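Local coordinates for protein glutathione S-transferase (Sphingobium chungbukense, PDB 6M1T) that binds glutathione and, as a beta-class glutathione S-transferase, probably transfers it to electrophilic compounds in detoxification, at residues V52-L55 with E61-T64; A13-L18 with F25-V30. All blocks are in the same frame, centred on the assembly; numbering follows the deposited sequence.

Contact 1. Residues V52-L55 with E61-T64. With GSH (glutathione), chain C.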
loop_
_atom_site.group_PDB
_atom_site.type_symbol
_atom_site.label_atom_id
_atom_site.label_comp_id
_atom_site.label_asym_id
_atom_site.label_seq_id
_atom_site.Cartn_x
_atom_site.Cartn_y
_atom_site.Cartn_z
ATOM N N VAL A 52 12.719 -1.808 7.240
ATOM C CA VAL A 52 13.399 -1.079 6.132
ATOM C C VAL A 52 12.453 -1.138 4.945
ATOM O O VAL A 52 11.684 -2.080 4.837
ATOM C CB VAL A 52 14.800 -1.633 5.825
ATOM C CG1 VAL A 52 15.761 -1.288 6.949
ATOM C CG2 VAL A 52 14.829 -3.132 5.484
ATOM N N PRO A 53 12.457 -0.144 4.033
ATOM C CA PRO A 53 13.354 1.019 4.126
ATOM C C PRO A 53 12.875 2.115 5.085
ATOM O O PRO A 53 11.680 2.215 5.320
ATOM C CB PRO A 53 13.324 1.628 2.712
ATOM C CG PRO A 53 11.942 1.228 2.195
ATOM C CD PRO A 53 11.629 -0.123 2.808
ATOM N N ALA A 54 13.794 2.981 5.469
ATOM C CA ALA A 54 13.489 4.304 6.054
ATOM C C ALA A 54 14.437 5.299 5.391
ATOM O O ALA A 54 15.591 4.918 5.085
ATOM C CB ALA A 54 13.654 4.289 7.538
ATOM N N LEU A 55 13.934 6.481 5.080
ATOM C CA LEU A 55 14.711 7.543 4.422
ATOM C C LEU A 55 14.763 8.777 5.311
ATOM O O LEU A 55 13.685 9.336 5.548
ATOM C CB LEU A 55 14.069 7.892 3.092
ATOM C CG LEU A 55 14.841 8.970 2.336
ATOM C CD1 LEU A 55 16.182 8.423 1.845
ATOM C CD2 LEU A 55 14.039 9.443 1.145
ATOM N N GLU A 61 14.224 14.694 9.196
ATOM C CA GLU A 61 12.911 14.006 9.231
ATOM C C GLU A 61 13.057 12.636 8.550
ATOM O O GLU A 61 13.728 12.599 7.551
ATOM C CB GLU A 61 11.873 14.813 8.488
ATOM C CG GLU A 61 10.550 14.109 8.485
ATOM C CD GLU A 61 9.431 14.863 7.804
ATOM O OE1 GLU A 61 9.699 15.953 7.170
ATOM O OE2 GLU A 61 8.283 14.360 7.917
ATOM N N THR A 62 12.422 11.585 9.074
ATOM C CA THR A 62 12.457 10.220 8.483
ATOM C C THR A 62 11.104 9.918 7.830
ATOM O O THR A 62 10.052 10.058 8.505
ATOM C CB THR A 62 12.881 9.171 9.524
ATOM O OG1 THR A 62 14.219 9.468 9.917
ATOM C CG2 THR A 62 12.826 7.746 9.009
ATOM N N LEU A 63 11.137 9.438 6.589
ATOM C CA LEU A 63 9.964 8.954 5.840
ATOM C C LEU A 63 9.993 7.417 5.799
ATOM O O LEU A 63 11.093 6.817 5.669
ATOM C CB LEU A 63 10.102 9.572 4.453
ATOM C CG LEU A 63 8.871 9.725 3.584
ATOM C CD1 LEU A 63 7.773 10.532 4.296
ATOM C CD2 LEU A 63 9.288 10.405 2.284
ATOM N N THR A 64 8.843 6.773 5.968
ATOM C CA THR A 64 8.732 5.297 5.884
ATOM C C THR A 64 7.715 4.928 4.806
ATOM O O THR A 64 6.966 5.823 4.361
ATOM C CB THR A 64 8.347 4.653 7.220
ATOM O OG1 THR A 64 7.096 5.207 7.601
ATOM C CG2 THR A 64 9.342 4.893 8.329
HETATM N N1 GSH C . 4.897 -1.615 4.224
HETATM C CA1 GSH C . 6.355 -1.433 4.340
HETATM C C1 GSH C . 6.890 -0.686 3.110
HETATM O O11 GSH C . 6.212 -0.780 2.079
HETATM O O12 GSH C . 7.982 -0.038 3.254
HETATM C CB1 GSH C . 6.989 -2.821 4.468
HETATM C CG1 GSH C . 8.424 -2.815 4.922
HETATM C CD1 GSH C . 8.877 -4.243 5.219
HETATM O OE1 GSH C . 8.086 -5.161 5.471
HETATM N N2 GSH C . 10.190 -4.427 5.248
HETATM C CA2 GSH C . 10.863 -5.666 5.582
HETATM C C2 GSH C . 11.429 -5.639 6.991
HETATM O O2 GSH C . 12.087 -4.669 7.370
HETATM C CB2 GSH C . 11.965 -5.996 4.576
HETATM S SG2 GSH C . 11.338 -6.515 2.948
HETATM N N3 GSH C . 11.103 -6.653 7.771
HETATM C CA3 GSH C . 11.594 -6.786 9.121
HETATM C C3 GSH C . 10.470 -6.971 10.144
HETATM O O31 GSH C . 9.299 -6.778 9.761
HETATM O O32 GSH C . 10.805 -7.278 11.308
#
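Leu55 and Leu63 exchange two backbone hydrogen bonds that close one antiparallel hydrogen-bonded pair. Leu55 N gives to Leu63 O over 2.9 Å, and Leu63 N to Leu55 O over 2.8 Å, both nearly straight. Upstream of this pair the backbone of residues 52-55 turns from protein to ligand. Val52 N hydrogen-bonds the glutathione carbonyl O2 at 2.9 Å, and Val52 O accepts a hydrogen bond from the ligand amide N2 at 2.8 Å, so Val52 holds the cysteinyl residue of glutathione through both its backbone groups. Just before the outer strand, Glu61 OE2 forms a salt bridge with Arg93 of the second subunit, and Thr64 O is hydrogen-bonded to Ser96 OG of that subunit. The cis peptide bond before Pro53, a hallmark of the thioredoxin-like domain of glutathione transferases, sits between the glutathione-binding loop and the hairpin of strands 54-56 and 62-64. With OG1 beside the backbone N (chi1 -64°), Thr62 directs its methyl CG2 to Ala54 CB at 3.8 Å; Thr62 OG1 is hydrogen-bonded to Thr56 OG1. Leu55 and Leu63 point to the same face of the sheet, where both pack on Tyr72 of helix 66-75.

Contact 2. Residues A13-L18 with F25-V30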
loop_
_atom_site.group_PDB
_atom_site.type_symbol
_atom_site.label_atom_id
_atom_site.label_comp_id
_atom_site.label_asym_id
_atom_site.label_seq_id
_atom_site.Cartn_x
_atom_site.Cartn_y
_atom_site.Cartn_z
ATOM N N ALA A 13 14.737 -1.200 -3.505
ATOM C CA ALA A 13 13.979 -0.401 -4.483
ATOM C C ALA A 13 14.372 1.076 -4.395
ATOM O O ALA A 13 14.857 1.649 -5.395
ATOM C CB ALA A 13 12.491 -0.616 -4.355
ATOM N N PRO A 14 14.256 1.727 -3.217
ATOM C CA PRO A 14 14.718 3.100 -3.091
ATOM C C PRO A 14 16.239 3.228 -3.293
ATOM O O PRO A 14 16.678 4.297 -3.769
ATOM C CB PRO A 14 14.213 3.573 -1.711
ATOM C CG PRO A 14 13.895 2.305 -0.999
ATOM C CD PRO A 14 13.500 1.274 -2.045
ATOM N N HIS A 15 17.017 2.199 -2.952
ATOM C CA HIS A 15 18.482 2.183 -3.258
ATOM C C HIS A 15 18.679 2.406 -4.768
ATOM O O HIS A 15 19.455 3.321 -5.164
ATOM C CB HIS A 15 19.117 0.868 -2.774
ATOM C CG HIS A 15 20.610 0.870 -2.743
ATOM N ND1 HIS A 15 21.339 -0.196 -2.234
ATOM C CD2 HIS A 15 21.504 1.815 -3.081
ATOM C CE1 HIS A 15 22.640 0.068 -2.357
ATOM N NE2 HIS A 15 22.765 1.319 -2.828
ATOM N N ILE A 16 18.047 1.591 -5.591
ATOM C CA ILE A 16 18.129 1.731 -7.080
ATOM C C ILE A 16 17.638 3.135 -7.506
ATOM O O ILE A 16 18.290 3.777 -8.327
ATOM C CB ILE A 16 17.365 0.598 -7.769
ATOM C CG1 ILE A 16 18.086 -0.727 -7.558
ATOM C CG2 ILE A 16 17.145 0.921 -9.248
ATOM C CD1 ILE A 16 17.276 -1.964 -7.829
ATOM N N ALA A 17 16.517 3.605 -6.970
ATOM C CA ALA A 17 15.883 4.894 -7.338
ATOM C C ALA A 17 16.834 6.071 -7.084
ATOM O O ALA A 17 16.893 6.996 -7.910
ATOM C CB ALA A 17 14.550 5.058 -6.603
ATOM N N LEU A 18 17.491 6.114 -5.932
ATOM C CA LEU A 18 18.467 7.177 -5.620
ATOM C C LEU A 18 19.626 7.137 -6.628
ATOM O O LEU A 18 20.122 8.242 -6.967
ATOM C CB LEU A 18 18.962 7.010 -4.179
ATOM C CG LEU A 18 17.918 7.375 -3.128
ATOM C CD1 LEU A 18 18.294 6.797 -1.783
ATOM C CD2 LEU A 18 17.742 8.872 -3.040
ATOM N N PHE A 25 23.550 10.517 -1.158
ATOM C CA PHE A 25 22.961 9.685 -0.082
ATOM C C PHE A 25 24.002 8.741 0.511
ATOM O O PHE A 25 25.024 8.384 -0.122
ATOM C CB PHE A 25 21.721 8.945 -0.620
ATOM C CG PHE A 25 22.034 7.752 -1.478
ATOM C CD1 PHE A 25 22.334 7.905 -2.812
ATOM C CD2 PHE A 25 22.034 6.462 -0.945
ATOM C CE1 PHE A 25 22.637 6.814 -3.608
ATOM C CE2 PHE A 25 22.276 5.358 -1.760
ATOM C CZ PHE A 25 22.633 5.533 -3.072
ATOM N N ASP A 26 23.714 8.341 1.740
ATOM C CA ASP A 26 24.422 7.260 2.437
ATOM C C ASP A 26 23.463 6.075 2.426
ATOM O O ASP A 26 22.272 6.294 2.655
ATOM C CB ASP A 26 24.813 7.655 3.861
ATOM C CG ASP A 26 25.681 8.889 3.923
ATOM O OD1 ASP A 26 26.541 9.020 3.038
ATOM O OD2 ASP A 26 25.503 9.676 4.864
ATOM N N ALA A 27 23.968 4.882 2.174
ATOM C CA ALA A 27 23.219 3.633 2.361
ATOM C C ALA A 27 23.715 3.024 3.669
ATOM O O ALA A 27 24.889 2.670 3.709
ATOM C CB ALA A 27 23.425 2.700 1.198
ATOM N N VAL A 28 22.851 2.904 4.676
ATOM C CA VAL A 28 23.243 2.447 6.038
ATOM C C VAL A 28 22.558 1.106 6.309
ATOM O O VAL A 28 21.339 1.056 6.202
ATOM C CB VAL A 28 22.853 3.553 7.035
ATOM C CG1 VAL A 28 23.094 3.161 8.466
ATOM C CG2 VAL A 28 23.619 4.840 6.696
ATOM N N LYS A 29 23.330 0.056 6.617
ATOM C CA LYS A 29 22.802 -1.310 6.861
ATOM C C LYS A 29 22.171 -1.387 8.266
ATOM O O LYS A 29 22.685 -0.786 9.237
ATOM C CB LYS A 29 23.887 -2.367 6.635
ATOM C CG LYS A 29 24.353 -2.475 5.188
ATOM C CD LYS A 29 25.249 -3.689 4.919
ATOM C CE LYS A 29 26.729 -3.372 4.919
ATOM N NZ LYS A 29 27.140 -2.703 3.655
ATOM N N VAL A 30 21.055 -2.093 8.351
ATOM C CA VAL A 30 20.384 -2.446 9.630
ATOM C C VAL A 30 20.409 -3.965 9.780
ATOM O O VAL A 30 20.059 -4.692 8.804
ATOM C CB VAL A 30 18.936 -1.933 9.657
ATOM C CG1 VAL A 30 18.254 -2.223 10.997
ATOM C CG2 VAL A 30 18.872 -0.447 9.307
#
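In the beta-alpha-beta unit made by strand 2-5, helix 12-21 and strand 26-31, Leu18 and His15 of the helix meet Phe25, the residue leading into the second strand. Leu18 lies over one face of the phenyl ring: its CB stands 3.9 Å from the centroid, only 19° off the ring normal, a CH-pi contact, and its CD1 reaches Phe25 CD2 at 3.8 Å. Phe25 holds CG between its own backbone N and carbonyl carbon (chi1 77°), which turns the ring toward the helix. This is a crossover connection of the thioredoxin-like fold, the helix packing on the sheet it links. His15, one helical turn before Leu18, brings CD2 to the edge of the same ring, 3.9 Å from Phe25 CE2. The two rings meet rim to rim with planes at 77°, neither covering the other's face. An alanine replacing Phe25 would remove the ring and is likely to open a gap beside Leu18 and deprive His15 CD2 of its aromatic neighbour. Ala27, in the strand itself, also points toward the helix and brings its CB to 4.3 Å from His15 NE2. Both imidazole nitrogens are hydrogen-bonded outside this contact, ND1 to Glu198 OE2 and NE2 to Arg19 NH2.

Overall arrangement
Contacts 1 and 2 show how one thioredoxin-like domain joins a glutathione-binding loop to the helix-on-sheet packing of its beta-alpha-beta unit. Their centres are 10 Å apart and both reach the same mixed sheet, in which strand 2-5 runs between 26-31 and 54-56. Along the chain contact 2 is complete before contact 1 begins, yet they touch directly: Pro53 CB lies 3.8 Å from Pro14 CG, and Val52 CG1 is 4.0 Å from Val30 CG2. Only contact 1 bonds glutathione itself; the His15 side chain of contact 2 remains about 12 Å from the ligand. Asn66, another glutathione-binding residue, is touched by both Pro53 and Pro14.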